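Long-range contacts in type IV pilus assembly protein PilF (Thermus thermophilus HB8, PDB 5OIU), which acts as a hexameric ATPase motor that binds and probably hydrolyses ATP to power assembly of type IV pili: residues Val64-Leu70 against Arg95-Leu99; Leu269-Gln275 against His332-Val337; Cys285-Pro291 against Arg310-Gly316. One frame throughout, in Å; residues are numbered along the deposited sequence.

Contact 1: Val64-Leu70 against Arg95-Leu99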
ATOM      1  N   VAL C  64       3.468 -41.837 -10.039  1.00 49.53           N
ATOM      2  CA  VAL C  64       2.760 -40.858 -10.845  1.00 51.03           C
ATOM      3  C   VAL C  64       3.155 -39.437 -10.441  1.00 50.72           C
ATOM      4  O   VAL C  64       3.320 -38.553 -11.295  1.00 42.33           O
ATOM      5  CB  VAL C  64       1.255 -41.130 -10.707  1.00 46.96           C
ATOM      6  CG1 VAL C  64       0.467 -40.004 -11.226  1.00 44.55           C
ATOM      7  CG2 VAL C  64       0.915 -42.399 -11.441  1.00 46.38           C
ATOM      8  N   LYS C  65       3.347 -39.203  -9.136  1.00 50.90           N
ATOM      9  CA  LYS C  65       3.748 -37.880  -8.663  1.00 46.23           C
ATOM     10  C   LYS C  65       5.148 -37.535  -9.134  1.00 48.97           C
ATOM     11  O   LYS C  65       5.389 -36.419  -9.614  1.00 52.00           O
ATOM     12  CB  LYS C  65       3.675 -37.799  -7.137  1.00 48.96           C
ATOM     13  CG  LYS C  65       2.391 -37.221  -6.613  1.00 46.82           C
ATOM     14  CD  LYS C  65       2.462 -37.025  -5.130  1.00 50.49           C
ATOM     15  CE  LYS C  65       1.088 -36.822  -4.542  1.00 48.33           C
ATOM     16  NZ  LYS C  65       1.206 -36.284  -3.161  1.00 50.98           N
ATOM     17  N   ILE C  66       6.091 -38.475  -9.000  1.00 50.82           N
ATOM     18  CA  ILE C  66       7.455 -38.209  -9.443  1.00 50.89           C
ATOM     19  C   ILE C  66       7.482 -37.952 -10.941  1.00 48.03           C
ATOM     20  O   ILE C  66       8.221 -37.086 -11.420  1.00 49.18           O
ATOM     21  CB  ILE C  66       8.392 -39.366  -9.052  1.00 51.34           C
ATOM     22  CG1 ILE C  66       8.776 -39.254  -7.588  1.00 48.34           C
ATOM     23  CG2 ILE C  66       9.666 -39.319  -9.875  1.00 44.06           C
ATOM     24  CD1 ILE C  66       9.194 -40.562  -7.010  1.00 60.33           C
ATOM     25  N   MET C  67       6.669 -38.694 -11.701  1.00 47.16           N
ATOM     26  CA  MET C  67       6.592 -38.476 -13.143  1.00 46.09           C
ATOM     27  C   MET C  67       6.149 -37.060 -13.477  1.00 50.41           C
ATOM     28  O   MET C  67       6.583 -36.493 -14.487  1.00 48.85           O
ATOM     29  CB  MET C  67       5.629 -39.476 -13.782  1.00 45.57           C
ATOM     30  CG  MET C  67       6.254 -40.808 -14.167  1.00 50.99           C
ATOM     31  SD  MET C  67       5.014 -42.064 -14.545  1.00 55.29           S
ATOM     32  CE  MET C  67       4.511 -41.522 -16.159  1.00 48.96           C
ATOM     33  N   GLY C  68       5.284 -36.475 -12.655  1.00 46.39           N
ATOM     34  CA  GLY C  68       4.820 -35.137 -12.925  1.00 47.17           C
ATOM     35  C   GLY C  68       5.539 -34.060 -12.160  1.00 51.41           C
ATOM     36  O   GLY C  68       5.136 -32.893 -12.246  1.00 48.62           O
ATOM     37  N   GLY C  69       6.583 -34.411 -11.408  1.00 49.91           N
ATOM     38  CA  GLY C  69       7.283 -33.449 -10.561  1.00 48.07           C
ATOM     39  C   GLY C  69       6.434 -32.856  -9.455  1.00 49.19           C
ATOM     40  O   GLY C  69       6.495 -31.646  -9.203  1.00 52.07           O
ATOM     41  N   LEU C  70       5.616 -33.674  -8.810  1.00 47.93           N
ATOM     42  CA  LEU C  70       4.802 -33.232  -7.692  1.00 46.67           C
ATOM     43  C   LEU C  70       5.480 -33.623  -6.384  1.00 50.83           C
ATOM     44  O   LEU C  70       6.401 -34.443  -6.357  1.00 51.34           O
ATOM     45  CB  LEU C  70       3.406 -33.843  -7.779  1.00 46.68           C
ATOM     46  CG  LEU C  70       2.755 -33.685  -9.151  1.00 50.99           C
ATOM     47  CD1 LEU C  70       1.357 -34.260  -9.169  1.00 40.39           C
ATOM     48  CD2 LEU C  70       2.731 -32.219  -9.517  1.00 48.67           C
ATOM     49  N   ARG C  95      -1.616 -34.606 -18.885  1.00 42.60           N
ATOM     50  CA  ARG C  95      -2.013 -33.680 -17.824  1.00 44.06           C
ATOM     51  C   ARG C  95      -2.287 -34.490 -16.559  1.00 41.02           C
ATOM     52  O   ARG C  95      -3.222 -35.293 -16.521  1.00 40.55           O
ATOM     53  CB  ARG C  95      -3.251 -32.900 -18.269  1.00 44.80           C
ATOM     54  CG  ARG C  95      -3.560 -31.608 -17.518  1.00 47.67           C
ATOM     55  CD  ARG C  95      -4.487 -31.826 -16.311  1.00 49.68           C
ATOM     56  NE  ARG C  95      -5.714 -32.596 -16.593  1.00 52.25           N
ATOM     57  CZ  ARG C  95      -6.756 -32.136 -17.287  1.00 43.12           C
ATOM     58  NH1 ARG C  95      -6.722 -30.913 -17.792  1.00 36.98           N
ATOM     59  NH2 ARG C  95      -7.824 -32.907 -17.486  1.00 46.06           N
ATOM     60  N   LEU C  96      -1.476 -34.311 -15.528  1.00 39.65           N
ATOM     61  CA  LEU C  96      -1.648 -35.056 -14.290  1.00 39.75           C
ATOM     62  C   LEU C  96      -2.308 -34.185 -13.223  1.00 44.38           C
ATOM     63  O   LEU C  96      -2.008 -32.993 -13.106  1.00 43.97           O
ATOM     64  CB  LEU C  96      -0.301 -35.577 -13.785  1.00 46.54           C
ATOM     65  CG  LEU C  96      -0.336 -36.153 -12.361  1.00 44.73           C
ATOM     66  CD1 LEU C  96      -1.324 -37.295 -12.238  1.00 42.43           C
ATOM     67  CD2 LEU C  96       1.034 -36.598 -11.913  1.00 44.38           C
ATOM     68  N   SER C  97      -3.221 -34.782 -12.452  1.00 44.98           N
ATOM     69  CA  SER C  97      -3.910 -34.089 -11.371  1.00 40.62           C
ATOM     70  C   SER C  97      -4.107 -35.049 -10.213  1.00 43.96           C
ATOM     71  O   SER C  97      -4.631 -36.145 -10.414  1.00 47.55           O
ATOM     72  CB  SER C  97      -5.260 -33.547 -11.841  1.00 39.37           C
ATOM     73  OG  SER C  97      -6.190 -33.484 -10.776  1.00 46.04           O
ATOM     74  N   THR C  98      -3.672 -34.658  -9.011  1.00 42.30           N
ATOM     75  CA  THR C  98      -3.891 -35.464  -7.817  1.00 42.03           C
ATOM     76  C   THR C  98      -4.790 -34.708  -6.856  1.00 44.14           C
ATOM     77  O   THR C  98      -4.596 -33.513  -6.615  1.00 46.51           O
ATOM     78  CB  THR C  98      -2.587 -35.848  -7.099  1.00 43.89           C
ATOM     79  OG1 THR C  98      -1.963 -34.682  -6.553  1.00 42.31           O
ATOM     80  CG2 THR C  98      -1.635 -36.568  -8.042  1.00 45.13           C
ATOM     81  N   LEU C  99      -5.766 -35.419  -6.296  1.00 37.30           N
ATOM     82  CA  LEU C  99      -6.772 -34.811  -5.483  1.00 36.19           C
ATOM     83  C   LEU C  99      -6.985 -35.670  -4.245  1.00 41.89           C
ATOM     84  O   LEU C  99      -7.229 -36.884  -4.372  1.00 41.05           O
ATOM     85  CB  LEU C  99      -8.068 -34.668  -6.272  1.00 35.66           C
ATOM     86  CG  LEU C  99      -9.299 -34.153  -5.530  1.00 36.50           C
ATOM     87  CD1 LEU C  99      -9.361 -32.635  -5.607  1.00 37.51           C
ATOM     88  CD2 LEU C  99     -10.561 -34.776  -6.118  1.00 35.22           C
TER
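Leu96 reaches from its strand into the hollow left where helix 57-67 ends, wedged between Val64 and Leu70. Its CD1 lies 3.4 Å from Val64 CG1, and its CD2 lies 3.6 Å from Leu70 CD1 and 3.1 Å from Val64 O. Gly68 makes room for this branch: a beta carbon there would collide with CD2. Two residues on, Thr98 faces the same way, its CG2 3.9 Å from Leu70 CD1, while Ser97 between them points away and hydrogen-bonds Gln210 of the second subunit. Lys65 lays its aliphatic stem beside Thr98 (CE to OG1, 4.2 Å) and sends NZ to Glu105 and to the carbonyl of Asn71. The turn is a Schellman motif: Gly69, at positive phi, gives its N to Ile66 O (3.1 Å), and Leu70 N bonds Lys65 O (2.9 Å), which brings Leu70 back over the strand. This is a glycine-terminated helix laid by apolar side chains on one face of an antiparallel sheet, a two-layer alpha+beta packing, here in the N-terminal part of the ATPase.

Contact 2: Leu269-Gln275 against His332-Val337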
ATOM      1  N   LEU C 269       8.613  -3.147 -21.166  1.00 41.89           N
ATOM      2  CA  LEU C 269       7.486  -3.950 -21.605  1.00 35.86           C
ATOM      3  C   LEU C 269       6.937  -3.391 -22.902  1.00 40.78           C
ATOM      4  O   LEU C 269       6.579  -2.216 -22.969  1.00 41.69           O
ATOM      5  CB  LEU C 269       6.413  -3.972 -20.528  1.00 40.03           C
ATOM      6  CG  LEU C 269       5.197  -4.828 -20.868  1.00 42.48           C
ATOM      7  CD1 LEU C 269       5.596  -6.263 -20.883  1.00 39.88           C
ATOM      8  CD2 LEU C 269       4.102  -4.602 -19.848  1.00 39.17           C
ATOM      9  N   ILE C 270       6.878  -4.220 -23.944  1.00 41.29           N
ATOM     10  CA  ILE C 270       6.307  -3.754 -25.195  1.00 35.04           C
ATOM     11  C   ILE C 270       4.889  -4.253 -25.383  1.00 36.83           C
ATOM     12  O   ILE C 270       4.129  -3.637 -26.144  1.00 38.95           O
ATOM     13  CB  ILE C 270       7.179  -4.141 -26.405  1.00 34.22           C
ATOM     14  CG1 ILE C 270       7.559  -5.606 -26.346  1.00 38.75           C
ATOM     15  CG2 ILE C 270       8.446  -3.328 -26.424  1.00 36.50           C
ATOM     16  CD1 ILE C 270       8.471  -6.004 -27.472  1.00 36.32           C
ATOM     17  N   GLY C 271       4.504  -5.329 -24.714  1.00 40.26           N
ATOM     18  CA  GLY C 271       3.145  -5.820 -24.829  1.00 37.60           C
ATOM     19  C   GLY C 271       2.945  -7.067 -23.998  1.00 38.82           C
ATOM     20  O   GLY C 271       3.909  -7.718 -23.566  1.00 38.13           O
ATOM     21  N   VAL C 272       1.666  -7.383 -23.772  1.00 37.85           N
ATOM     22  CA  VAL C 272       1.262  -8.589 -23.058  1.00 39.08           C
ATOM     23  C   VAL C 272       0.191  -9.293 -23.872  1.00 40.24           C
ATOM     24  O   VAL C 272      -0.802  -8.674 -24.271  1.00 40.93           O
ATOM     25  CB  VAL C 272       0.742  -8.289 -21.641  1.00 39.01           C
ATOM     26  CG1 VAL C 272       0.478  -9.584 -20.894  1.00 31.12           C
ATOM     27  CG2 VAL C 272       1.752  -7.459 -20.877  1.00 42.63           C
ATOM     28  N   LEU C 273       0.391 -10.579 -24.123  1.00 36.40           N
ATOM     29  CA  LEU C 273      -0.604 -11.408 -24.784  1.00 36.14           C
ATOM     30  C   LEU C 273      -1.159 -12.390 -23.768  1.00 40.40           C
ATOM     31  O   LEU C 273      -0.394 -13.162 -23.176  1.00 40.55           O
ATOM     32  CB  LEU C 273      -0.006 -12.165 -25.962  1.00 33.28           C
ATOM     33  CG  LEU C 273      -1.075 -13.049 -26.569  1.00 34.96           C
ATOM     34  CD1 LEU C 273      -2.033 -12.159 -27.330  1.00 38.51           C
ATOM     35  CD2 LEU C 273      -0.445 -14.071 -27.480  1.00 34.30           C
ATOM     36  N   SER C 274      -2.476 -12.362 -23.573  1.00 38.84           N
ATOM     37  CA  SER C 274      -3.183 -13.346 -22.766  1.00 38.00           C
ATOM     38  C   SER C 274      -4.015 -14.237 -23.664  1.00 32.80           C
ATOM     39  O   SER C 274      -4.661 -13.749 -24.595  1.00 37.83           O
ATOM     40  CB  SER C 274      -4.106 -12.680 -21.744  1.00 41.82           C
ATOM     41  OG  SER C 274      -4.507 -13.633 -20.789  1.00 40.14           O
ATOM     42  N   GLN C 275      -4.033 -15.536 -23.387  1.00 28.78           N
ATOM     43  CA  GLN C 275      -4.839 -16.362 -24.270  1.00 33.23           C
ATOM     44  C   GLN C 275      -5.510 -17.523 -23.537  1.00 34.20           C
ATOM     45  O   GLN C 275      -5.172 -17.864 -22.399  1.00 31.30           O
ATOM     46  CB  GLN C 275      -4.001 -16.866 -25.457  1.00 41.24           C
ATOM     47  CG  GLN C 275      -2.794 -17.738 -25.149  1.00 31.38           C
ATOM     48  CD  GLN C 275      -2.127 -18.200 -26.454  1.00 37.43           C
ATOM     49  OE1 GLN C 275      -1.510 -17.408 -27.170  1.00 33.50           O
ATOM     50  NE2 GLN C 275      -2.279 -19.475 -26.774  1.00 35.32           N
ATOM     51  N   HIS C 332      -7.790 -14.416 -27.856  1.00 37.15           N
ATOM     52  CA  HIS C 332      -6.656 -13.574 -27.517  1.00 34.56           C
ATOM     53  C   HIS C 332      -7.062 -12.256 -26.879  1.00 39.83           C
ATOM     54  O   HIS C 332      -8.113 -11.681 -27.173  1.00 38.82           O
ATOM     55  CB  HIS C 332      -5.836 -13.280 -28.746  1.00 37.60           C
ATOM     56  CG  HIS C 332      -5.326 -14.504 -29.439  1.00 39.81           C
ATOM     57  ND1 HIS C 332      -5.829 -14.939 -30.650  1.00 40.32           N
ATOM     58  CD2 HIS C 332      -4.342 -15.372 -29.104  1.00 37.29           C
ATOM     59  CE1 HIS C 332      -5.186 -16.031 -31.022  1.00 42.00           C
ATOM     60  NE2 HIS C 332      -4.273 -16.311 -30.105  1.00 41.05           N
ATOM     61  N   GLU C 333      -6.178 -11.777 -26.013  1.00 40.05           N
ATOM     62  CA  GLU C 333      -6.230 -10.431 -25.468  1.00 39.05           C
ATOM     63  C   GLU C 333      -4.831  -9.836 -25.583  1.00 38.46           C
ATOM     64  O   GLU C 333      -3.891 -10.358 -24.969  1.00 38.16           O
ATOM     65  CB  GLU C 333      -6.685 -10.476 -24.016  1.00 37.03           C
ATOM     66  CG  GLU C 333      -7.141  -9.173 -23.467  1.00 44.49           C
ATOM     67  CD  GLU C 333      -7.737  -9.349 -22.106  1.00 46.76           C
ATOM     68  OE1 GLU C 333      -6.950  -9.484 -21.139  1.00 46.11           O
ATOM     69  OE2 GLU C 333      -8.989  -9.393 -22.016  1.00 47.13           O
ATOM     70  N   LEU C 334      -4.686  -8.763 -26.380  1.00 33.82           N
ATOM     71  CA  LEU C 334      -3.365  -8.207 -26.719  1.00 38.99           C
ATOM     72  C   LEU C 334      -3.259  -6.768 -26.225  1.00 40.14           C
ATOM     73  O   LEU C 334      -3.790  -5.841 -26.849  1.00 41.26           O
ATOM     74  CB  LEU C 334      -3.073  -8.280 -28.218  1.00 33.58           C
ATOM     75  CG  LEU C 334      -1.754  -7.610 -28.666  1.00 43.24           C
ATOM     76  CD1 LEU C 334      -0.528  -8.144 -27.947  1.00 38.13           C
ATOM     77  CD2 LEU C 334      -1.545  -7.710 -30.189  1.00 43.01           C
ATOM     78  N   LEU C 335      -2.540  -6.599 -25.121  1.00 37.72           N
ATOM     79  CA  LEU C 335      -2.270  -5.300 -24.528  1.00 40.11           C
ATOM     80  C   LEU C 335      -0.973  -4.773 -25.125  1.00 44.52           C
ATOM     81  O   LEU C 335       0.114  -5.256 -24.782  1.00 37.92           O
ATOM     82  CB  LEU C 335      -2.173  -5.418 -23.010  1.00 39.86           C
ATOM     83  CG  LEU C 335      -2.187  -4.138 -22.173  1.00 44.63           C
ATOM     84  CD1 LEU C 335      -2.535  -4.461 -20.741  1.00 43.19           C
ATOM     85  CD2 LEU C 335      -0.852  -3.422 -22.215  1.00 44.41           C
ATOM     86  N   VAL C 336      -1.093  -3.785 -26.022  1.00 49.39           N
ATOM     87  CA  VAL C 336       0.050  -3.109 -26.634  1.00 46.11           C
ATOM     88  C   VAL C 336       0.320  -1.830 -25.855  1.00 46.83           C
ATOM     89  O   VAL C 336      -0.570  -0.979 -25.699  1.00 50.62           O
ATOM     90  CB  VAL C 336      -0.196  -2.813 -28.125  1.00 48.22           C
ATOM     91  CG1 VAL C 336       1.025  -2.165 -28.752  1.00 46.06           C
ATOM     92  CG2 VAL C 336      -0.547  -4.077 -28.868  1.00 44.14           C
ATOM     93  N   VAL C 337       1.551  -1.690 -25.375  1.00 44.99           N
ATOM     94  CA  VAL C 337       1.914  -0.625 -24.447  1.00 48.20           C
ATOM     95  C   VAL C 337       2.204   0.660 -25.220  1.00 56.08           C
ATOM     96  O   VAL C 337       3.026   0.669 -26.144  1.00 50.21           O
ATOM     97  CB  VAL C 337       3.127  -1.052 -23.606  1.00 47.81           C
ATOM     98  CG1 VAL C 337       3.616   0.097 -22.729  1.00 50.53           C
ATOM     99  CG2 VAL C 337       2.774  -2.271 -22.774  1.00 42.00           C
TER
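The two antiparallel strands, about 4.7 Å apart at their axes, fit through alternating bumps and hollows. A hollow opens at Gly271, whose CA comes within 3.1 Å of Leu335 O; a beta carbon would be tight against that oxygen, so glycine suits the spot. Beside it Val337 fills the gap at the strand's start, with CG2 4.0 Å from both Gly271 N and Leu269 CD2. On the face of Leu273 and Gln275, the Leu273 side chain settles between two neighbours across the way, CD1 being 4.1 Å from Leu334 CB and 4.2 Å from His332 CB. Helix 128-138 covers Leu334 and Val336 there, and Phe126 stacks on the His332 ring. The other face pairs Val272 with Leu335 (CB to CB, 4.3 Å), both lying under helix 248-257, and small Ser274 with the longer Glu333, whose carboxylate bonds Leu366 N. Main-chain bonds hold the register: Val272 N to Leu335 O and Ser274 N to Glu333 O, each 2.8 Å, both reciprocated. Because backbone atoms supply the pairing, side chains can serve other partners: Gln275 binds Thr158 and the carbonyl of Ser153, tying this strand to the P-loop around ATP.

Contact 3: Cys285-Pro291 against Arg310-Gly316. With ZN (zinc ion), chain S.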
ATOM      1  N   CYS C 285     -21.742 -31.604 -37.963  1.00 63.73           N
ATOM      2  CA  CYS C 285     -23.047 -31.454 -37.332  1.00 56.24           C
ATOM      3  C   CYS C 285     -23.295 -30.022 -36.882  1.00 56.45           C
ATOM      4  O   CYS C 285     -24.137 -29.785 -36.013  1.00 59.32           O
ATOM      5  CB  CYS C 285     -23.191 -32.403 -36.148  1.00 61.36           C
ATOM      6  SG  CYS C 285     -21.935 -32.174 -34.919  1.00 58.36           S
ATOM      7  N   LYS C 286     -22.578 -29.063 -37.450  1.00 56.97           N
ATOM      8  CA  LYS C 286     -22.758 -27.680 -37.053  1.00 59.15           C
ATOM      9  C   LYS C 286     -24.147 -27.203 -37.462  1.00 61.70           C
ATOM     10  O   LYS C 286     -24.703 -27.630 -38.472  1.00 63.23           O
ATOM     11  CB  LYS C 286     -21.674 -26.791 -37.672  1.00 51.06           C
ATOM     12  CG  LYS C 286     -21.695 -25.365 -37.159  1.00 51.98           C
ATOM     13  CD  LYS C 286     -20.790 -24.430 -37.954  1.00 55.46           C
ATOM     14  CE  LYS C 286     -19.322 -24.679 -37.685  1.00 51.90           C
ATOM     15  NZ  LYS C 286     -18.505 -23.534 -38.202  1.00 61.37           N
ATOM     16  N   VAL C 287     -24.710 -26.297 -36.666  1.00 62.66           N
ATOM     17  CA  VAL C 287     -26.088 -25.875 -36.857  1.00 59.45           C
ATOM     18  C   VAL C 287     -26.248 -24.483 -36.255  1.00 58.64           C
ATOM     19  O   VAL C 287     -25.485 -24.084 -35.372  1.00 59.81           O
ATOM     20  CB  VAL C 287     -27.050 -26.912 -36.231  1.00 64.72           C
ATOM     21  CG1 VAL C 287     -27.033 -26.823 -34.725  1.00 61.75           C
ATOM     22  CG2 VAL C 287     -28.412 -26.657 -36.714  1.00 73.99           C
ATOM     23  N   GLU C 288     -27.219 -23.725 -36.764  1.00 55.28           N
ATOM     24  CA  GLU C 288     -27.452 -22.376 -36.265  1.00 57.88           C
ATOM     25  C   GLU C 288     -28.319 -22.408 -35.015  1.00 59.47           C
ATOM     26  O   GLU C 288     -29.112 -23.330 -34.803  1.00 59.51           O
ATOM     27  CB  GLU C 288     -28.124 -21.501 -37.327  1.00 56.86           C
ATOM     28  CG  GLU C 288     -27.136 -20.770 -38.207  1.00 60.03           C
ATOM     29  CD  GLU C 288     -27.780 -19.753 -39.136  1.00 67.44           C
ATOM     30  OE1 GLU C 288     -28.977 -19.434 -38.941  1.00 68.23           O
ATOM     31  OE2 GLU C 288     -27.074 -19.268 -40.056  1.00 65.01           O
ATOM     32  N   VAL C 289     -28.142 -21.401 -34.165  1.00 54.20           N
ATOM     33  CA  VAL C 289     -29.098 -21.109 -33.103  1.00 54.43           C
ATOM     34  C   VAL C 289     -29.408 -19.623 -33.166  1.00 54.22           C
ATOM     35  O   VAL C 289     -28.529 -18.802 -33.456  1.00 50.83           O
ATOM     36  CB  VAL C 289     -28.597 -21.522 -31.696  1.00 50.50           C
ATOM     37  CG1 VAL C 289     -28.009 -22.917 -31.717  1.00 53.49           C
ATOM     38  CG2 VAL C 289     -27.586 -20.546 -31.169  1.00 53.50           C
ATOM     39  N   LYS C 290     -30.671 -19.287 -32.973  1.00 61.66           N
ATOM     40  CA  LYS C 290     -31.043 -17.887 -32.874  1.00 56.35           C
ATOM     41  C   LYS C 290     -30.537 -17.398 -31.530  1.00 59.37           C
ATOM     42  O   LYS C 290     -30.925 -17.953 -30.494  1.00 58.10           O
ATOM     43  CB  LYS C 290     -32.555 -17.701 -32.996  1.00 56.47           C
ATOM     44  CG  LYS C 290     -33.049 -16.279 -32.760  1.00 59.96           C
ATOM     45  CD  LYS C 290     -32.399 -15.274 -33.706  1.00 66.85           C
ATOM     46  CE  LYS C 290     -32.691 -13.832 -33.265  1.00 69.41           C
ATOM     47  NZ  LYS C 290     -32.871 -12.896 -34.423  1.00 72.27           N
ATOM     48  N   PRO C 291     -29.629 -16.436 -31.495  1.00 55.22           N
ATOM     49  CA  PRO C 291     -29.190 -15.894 -30.214  1.00 50.82           C
ATOM     50  C   PRO C 291     -30.236 -14.965 -29.633  1.00 54.33           C
ATOM     51  O   PRO C 291     -31.035 -14.357 -30.351  1.00 54.92           O
ATOM     52  CB  PRO C 291     -27.919 -15.126 -30.586  1.00 53.64           C
ATOM     53  CG  PRO C 291     -28.165 -14.694 -31.988  1.00 54.01           C
ATOM     54  CD  PRO C 291     -28.940 -15.806 -32.634  1.00 57.20           C
ATOM     55  N   ARG C 310     -25.678 -14.552 -35.920  1.00 62.60           N
ATOM     56  CA  ARG C 310     -26.122 -15.910 -35.636  1.00 58.89           C
ATOM     57  C   ARG C 310     -25.004 -16.626 -34.887  1.00 53.49           C
ATOM     58  O   ARG C 310     -23.835 -16.248 -34.984  1.00 51.98           O
ATOM     59  CB  ARG C 310     -26.492 -16.670 -36.928  1.00 62.52           C
ATOM     60  CG  ARG C 310     -28.006 -16.655 -37.319  1.00 68.72           C
ATOM     61  CD  ARG C 310     -28.749 -15.388 -36.814  1.00 73.27           C
ATOM     62  NE  ARG C 310     -29.976 -15.015 -37.534  1.00 79.29           N
ATOM     63  CZ  ARG C 310     -30.755 -13.975 -37.209  1.00 85.42           C
ATOM     64  NH1 ARG C 310     -31.846 -13.703 -37.920  1.00 86.67           N
ATOM     65  NH2 ARG C 310     -30.442 -13.187 -36.185  1.00 76.88           N
ATOM     66  N   LEU C 311     -25.380 -17.637 -34.101  1.00 50.52           N
ATOM     67  CA  LEU C 311     -24.459 -18.467 -33.331  1.00 47.58           C
ATOM     68  C   LEU C 311     -24.640 -19.923 -33.742  1.00 47.43           C
ATOM     69  O   LEU C 311     -25.578 -20.271 -34.462  1.00 51.46           O
ATOM     70  CB  LEU C 311     -24.682 -18.338 -31.817  1.00 43.27           C
ATOM     71  CG  LEU C 311     -24.366 -17.054 -31.051  1.00 51.84           C
ATOM     72  CD1 LEU C 311     -24.914 -17.192 -29.632  1.00 47.59           C
ATOM     73  CD2 LEU C 311     -22.869 -16.692 -31.029  1.00 43.20           C
ATOM     74  N   TYR C 312     -23.740 -20.782 -33.258  1.00 40.85           N
ATOM     75  CA  TYR C 312     -23.628 -22.142 -33.758  1.00 46.01           C
ATOM     76  C   TYR C 312     -23.329 -23.101 -32.617  1.00 44.74           C
ATOM     77  O   TYR C 312     -22.769 -22.716 -31.592  1.00 45.96           O
ATOM     78  CB  TYR C 312     -22.528 -22.253 -34.847  1.00 49.61           C
ATOM     79  CG  TYR C 312     -22.726 -21.262 -35.972  1.00 48.19           C
ATOM     80  CD1 TYR C 312     -22.339 -19.929 -35.838  1.00 47.86           C
ATOM     81  CD2 TYR C 312     -23.344 -21.645 -37.152  1.00 51.65           C
ATOM     82  CE1 TYR C 312     -22.565 -19.015 -36.854  1.00 53.05           C
ATOM     83  CE2 TYR C 312     -23.559 -20.738 -38.180  1.00 47.60           C
ATOM     84  CZ  TYR C 312     -23.172 -19.436 -38.030  1.00 50.34           C
ATOM     85  OH  TYR C 312     -23.402 -18.563 -39.064  1.00 55.80           O
ATOM     86  N   LYS C 313     -23.724 -24.357 -32.806  1.00 46.15           N
ATOM     87  CA  LYS C 313     -23.293 -25.443 -31.940  1.00 50.28           C
ATOM     88  C   LYS C 313     -23.179 -26.699 -32.785  1.00 51.51           C
ATOM     89  O   LYS C 313     -23.587 -26.743 -33.943  1.00 53.43           O
ATOM     90  CB  LYS C 313     -24.247 -25.650 -30.759  1.00 49.20           C
ATOM     91  CG  LYS C 313     -25.474 -26.498 -31.081  1.00 56.26           C
ATOM     92  CD  LYS C 313     -26.382 -26.680 -29.853  1.00 63.29           C
ATOM     93  CE  LYS C 313     -26.962 -28.120 -29.766  1.00 75.60           C
ATOM     94  NZ  LYS C 313     -28.354 -28.220 -29.200  1.00 70.90           N
ATOM     95  N   GLY C 314     -22.585 -27.746 -32.182  1.00 50.23           N
ATOM     96  CA  GLY C 314     -22.512 -29.046 -32.800  1.00 50.56           C
ATOM     97  C   GLY C 314     -23.573 -29.970 -32.237  1.00 58.58           C
ATOM     98  O   GLY C 314     -23.623 -30.210 -31.026  1.00 55.14           O
ATOM     99  N   MET C 315     -24.432 -30.486 -33.126  1.00 59.31           N
ATOM    100  CA  MET C 315     -25.504 -31.365 -32.678  1.00 59.63           C
ATOM    101  C   MET C 315     -24.983 -32.719 -32.232  1.00 59.41           C
ATOM    102  O   MET C 315     -25.688 -33.425 -31.506  1.00 58.23           O
ATOM    103  CB  MET C 315     -26.549 -31.544 -33.779  1.00 61.37           C
ATOM    104  CG  MET C 315     -27.697 -30.543 -33.705  1.00 62.92           C
ATOM    105  SD  MET C 315     -28.488 -30.535 -32.083  1.00 78.76           S
ATOM    106  CE  MET C 315     -29.594 -29.122 -32.244  1.00 80.51           C
ATOM    107  N   GLY C 316     -23.762 -33.080 -32.629  1.00 62.41           N
ATOM    108  CA  GLY C 316     -23.154 -34.342 -32.247  1.00 61.83           C
ATOM    109  C   GLY C 316     -23.293 -35.382 -33.343  1.00 63.46           C
ATOM    110  O   GLY C 316     -24.414 -35.655 -33.785  1.00 63.00           O
TER
HETATM  111 ZN    ZN S 503     -20.074 -33.725 -35.184  1.00 60.01          ZN
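Arg310 opens residues 310-316, its long side chain beside Lys290, whose CD lies over one face of the guanidinium. Lys290 NZ and Arg310 NH2 are only 3.0 Å apart, a proximity of like charges rather than a bond. Leu311, a buried apolar residue, packs its CD1 3.8 Å from Pro291 CB and its CB 3.7 Å from Val289 CG2, while its O accepts from Val289 N (2.8 Å). Tyr312 turns to the opposite face, where its broad ring rests against the aliphatic parts of its neighbours: Glu288 CG is 3.6 Å from CE2 and Lys286 CD is 3.9 Å from CD2. Lys313 exchanges main-chain bonds with Val287, N to Val287 O at 3.1 Å and O from Val287 N at 3.0 Å; only CG of its side chain comes near Val287, 4.0 Å from CG1. Gly314 keeps the strand slim beside Cys285 SG. Met315 N then donates to Cys285 O (3.0 Å), and its flexible thioether chain covers Val287, CG to CG1 at 3.9 Å. Last, Gly316, at a positive phi that suits glycine, makes a weak bond from N to Cys285 SG (3.1 Å). That sulfur binds zinc at 2.4 Å together with Cys282 and Cys320, and Cys317 completes the group of four cysteines around the site, consistent with the zinc module of GspE-type secretion ATPases. The strongly twisted two-stranded sheet thus has zinc at one end and helices 293-298 and 303-308 linking its strands at the other, while Leu311 touches Leu375 and Lys286 NZ bonds Gly377 O, just beyond helix 366-374.

How the contacts relate
Contact 1 comes first, where helix 57-67 ends against the six-stranded antiparallel sheet of the N-terminal part. Contact 2 follows at one edge of the mixed P-loop sheet, and contact 3 falls between its two strands in sequence, strand 269-281 running on toward strand 286-289. The centres of contacts 1 and 2 are 31 Å apart, as are those of 2 and 3, with 38 Å between 1 and 3; none touch. Contacts 1 and 2 lie on opposite sides of the chain's centre; the side chain of Leu96 is about 11 Å from bound ATP, that of Gln275 about 5 Å. Two sheets therefore approach the nucleotide, while the zinc module stands apart as an insertion at the surface.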